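Local coordinates for protein ferulic acid esterase, AmCE1/Fae1A (Anaeromyces mucronatus, PDB 5CXX) that probably hydrolyses feruloyl ester bonds as a carbohydrate esterase family 1 enzyme of the alpha/beta-hydrolase fold, and binds ferulic acid, at residues A[173-178]-A[267-272]. Sequence-based numbering, arbitrary orientation.
Sequences IGYVGA and QTTFGA
Tyr175 lays one face of its ring against the backbone of Thr269 and Phe270, joining an inner strand of the alpha/beta-hydrolase sheet to the loop that follows helix 255-266. The CA of Thr269 stands well over that face in a CH-pi contact, 4.0 Å from the centroid of the Tyr175 ring. The N of Phe270 lies over the same face but nearer the phenol end, 3.2 Å from CZ of Tyr175. At the tip, the N-H of Gly271 gives Tyr175 OH a weak hydrogen bond, 3.4 Å long and bent to 126°. The methyl CG2 of Thr269 covers the root of the tyrosine side chain, 3.9 Å from CB of Tyr175. Next to CE1 of Tyr175, the Phe270 ring is turned obliquely to the tyrosine ring, the planes at 71° and CD1 of Phe270 3.9 Å from that CE1. With CG anti to its own carbonyl carbon (chi1 -56°), Tyr175 sends its ring out from the strand to the loop. Cut back to an alanine, this position would probably leave a gap against the Thr269 and Phe270 backbone and the Gly271 N-H without its weak acceptor.

Further out, strand 175-179 runs parallel between strands 150-155 and 213-219, with Tyr175 backbone-bonded to Leu152 and its side chain touching Ala151 and Val213. The Phe270 ring packs on Ala151, Pro57 and Met94, while the carbonyl O of Phe270 accepts a hydrogen bond from Lys92 NZ. Thr268 OG1 is bonded back to the carbonyl of Phe265 in the preceding helix. Both Phe270 and Gly271 have positive phi, and the turn is held by the hydrogen bond from Ala272 N to Thr269 O, 3.2 Å.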
loop_
_atom_site.group_PDB
_atom_site.type_symbol
_atom_site.label_atom_id
_atom_site.label_comp_id
_atom_site.label_asym_id
_atom_site.label_seq_id
_atom_site.Cartn_x
_atom_site.Cartn_y
_atom_site.Cartn_z
ATOM N N ILE A 173 -8.325 -8.652 -2.667
ATOM C CA ILE A 173 -6.930 -8.293 -2.427
ATOM C C ILE A 173 -6.202 -9.513 -1.869
ATOM O O ILE A 173 -6.470 -9.918 -0.714
ATOM C CB ILE A 173 -6.815 -7.158 -1.405
ATOM C CG1 ILE A 173 -7.685 -5.886 -1.741
ATOM C CG2 ILE A 173 -5.345 -6.751 -1.244
ATOM C CD1 ILE A 173 -7.376 -5.310 -3.129
ATOM N N GLY A 174 -5.268 -10.059 -2.633
ATOM C CA GLY A 174 -4.533 -11.268 -2.185
ATOM C C GLY A 174 -3.379 -10.902 -1.238
ATOM O O GLY A 174 -3.028 -11.693 -0.371
ATOM N N TYR A 175 -2.750 -9.725 -1.397
ATOM C CA TYR A 175 -1.499 -9.391 -0.709
ATOM C C TYR A 175 -1.654 -8.000 -0.127
ATOM O O TYR A 175 -1.987 -7.066 -0.897
ATOM C CB TYR A 175 -0.272 -9.400 -1.689
ATOM C CG TYR A 175 -0.127 -10.709 -2.398
ATOM C CD1 TYR A 175 -0.899 -10.997 -3.547
ATOM C CD2 TYR A 175 0.746 -11.696 -1.907
ATOM C CE1 TYR A 175 -0.778 -12.217 -4.164
ATOM C CE2 TYR A 175 0.860 -12.898 -2.539
ATOM C CZ TYR A 175 0.110 -13.158 -3.658
ATOM O OH TYR A 175 0.372 -14.439 -4.178
ATOM N N VAL A 176 -1.423 -7.826 1.174
ATOM C CA VAL A 176 -1.599 -6.567 1.866
ATOM C C VAL A 176 -0.302 -6.158 2.535
ATOM O O VAL A 176 0.263 -6.950 3.287
ATOM C CB VAL A 176 -2.711 -6.647 2.954
ATOM C CG1 VAL A 176 -3.000 -5.264 3.579
ATOM C CG2 VAL A 176 -3.935 -7.367 2.379
ATOM N N GLY A 177 0.155 -4.919 2.301
ATOM C CA GLY A 177 1.395 -4.441 2.879
ATOM C C GLY A 177 1.158 -3.117 3.558
ATOM O O GLY A 177 0.649 -2.151 2.979
ATOM N N ALA A 178 1.587 -3.009 4.805
ATOM C CA ALA A 178 1.291 -1.813 5.573
ATOM C C ALA A 178 2.585 -1.297 6.177
ATOM O O ALA A 178 3.097 -1.916 7.142
ATOM C CB ALA A 178 0.253 -2.110 6.704
ATOM N N GLN A 267 9.044 -9.283 -2.345
ATOM C CA GLN A 267 9.563 -10.637 -2.406
ATOM C C GLN A 267 8.481 -11.703 -2.228
ATOM O O GLN A 267 8.727 -12.885 -2.531
ATOM C CB GLN A 267 10.615 -10.844 -1.319
ATOM C CG GLN A 267 11.940 -10.218 -1.676
ATOM C CD GLN A 267 12.931 -10.400 -0.569
ATOM O OE1 GLN A 267 13.477 -11.503 -0.371
ATOM N NE2 GLN A 267 13.141 -9.358 0.212
ATOM N N THR A 268 7.322 -11.311 -1.711
ATOM C CA THR A 268 6.267 -12.313 -1.453
ATOM C C THR A 268 5.132 -12.276 -2.476
ATOM O O THR A 268 4.327 -13.204 -2.550
ATOM C CB THR A 268 5.627 -12.130 -0.081
ATOM O OG1 THR A 268 4.750 -10.997 -0.081
ATOM C CG2 THR A 268 6.670 -12.043 1.038
ATOM N N THR A 269 5.026 -11.189 -3.223
ATOM C CA THR A 269 3.801 -11.024 -4.007
ATOM C C THR A 269 3.758 -11.948 -5.214
ATOM O O THR A 269 4.792 -12.256 -5.849
ATOM C CB THR A 269 3.629 -9.554 -4.474
ATOM O OG1 THR A 269 4.872 -9.043 -4.965
ATOM C CG2 THR A 269 3.209 -8.663 -3.290
ATOM N N PHE A 270 2.536 -12.370 -5.568
ATOM C CA PHE A 270 2.261 -13.051 -6.827
ATOM C C PHE A 270 3.038 -14.355 -7.006
ATOM O O PHE A 270 3.423 -14.704 -8.109
ATOM C CB PHE A 270 2.550 -12.119 -8.001
ATOM C CG PHE A 270 2.008 -10.721 -7.788
ATOM C CD1 PHE A 270 0.714 -10.515 -7.371
ATOM C CD2 PHE A 270 2.817 -9.623 -8.043
ATOM C CE1 PHE A 270 0.234 -9.196 -7.158
ATOM C CE2 PHE A 270 2.342 -8.287 -7.885
ATOM C CZ PHE A 270 1.037 -8.088 -7.427
ATOM N N GLY A 271 3.203 -15.087 -5.919
ATOM C CA GLY A 271 3.805 -16.394 -6.015
ATOM C C GLY A 271 5.314 -16.397 -6.225
ATOM O O GLY A 271 5.877 -17.424 -6.610
ATOM N N ALA A 272 5.978 -15.274 -5.951
ATOM C CA ALA A 272 7.435 -15.168 -6.171
ATOM C C ALA A 272 8.240 -16.173 -5.388
ATOM O O ALA A 272 9.347 -16.509 -5.812
ATOM C CB ALA A 272 7.928 -13.729 -5.808
#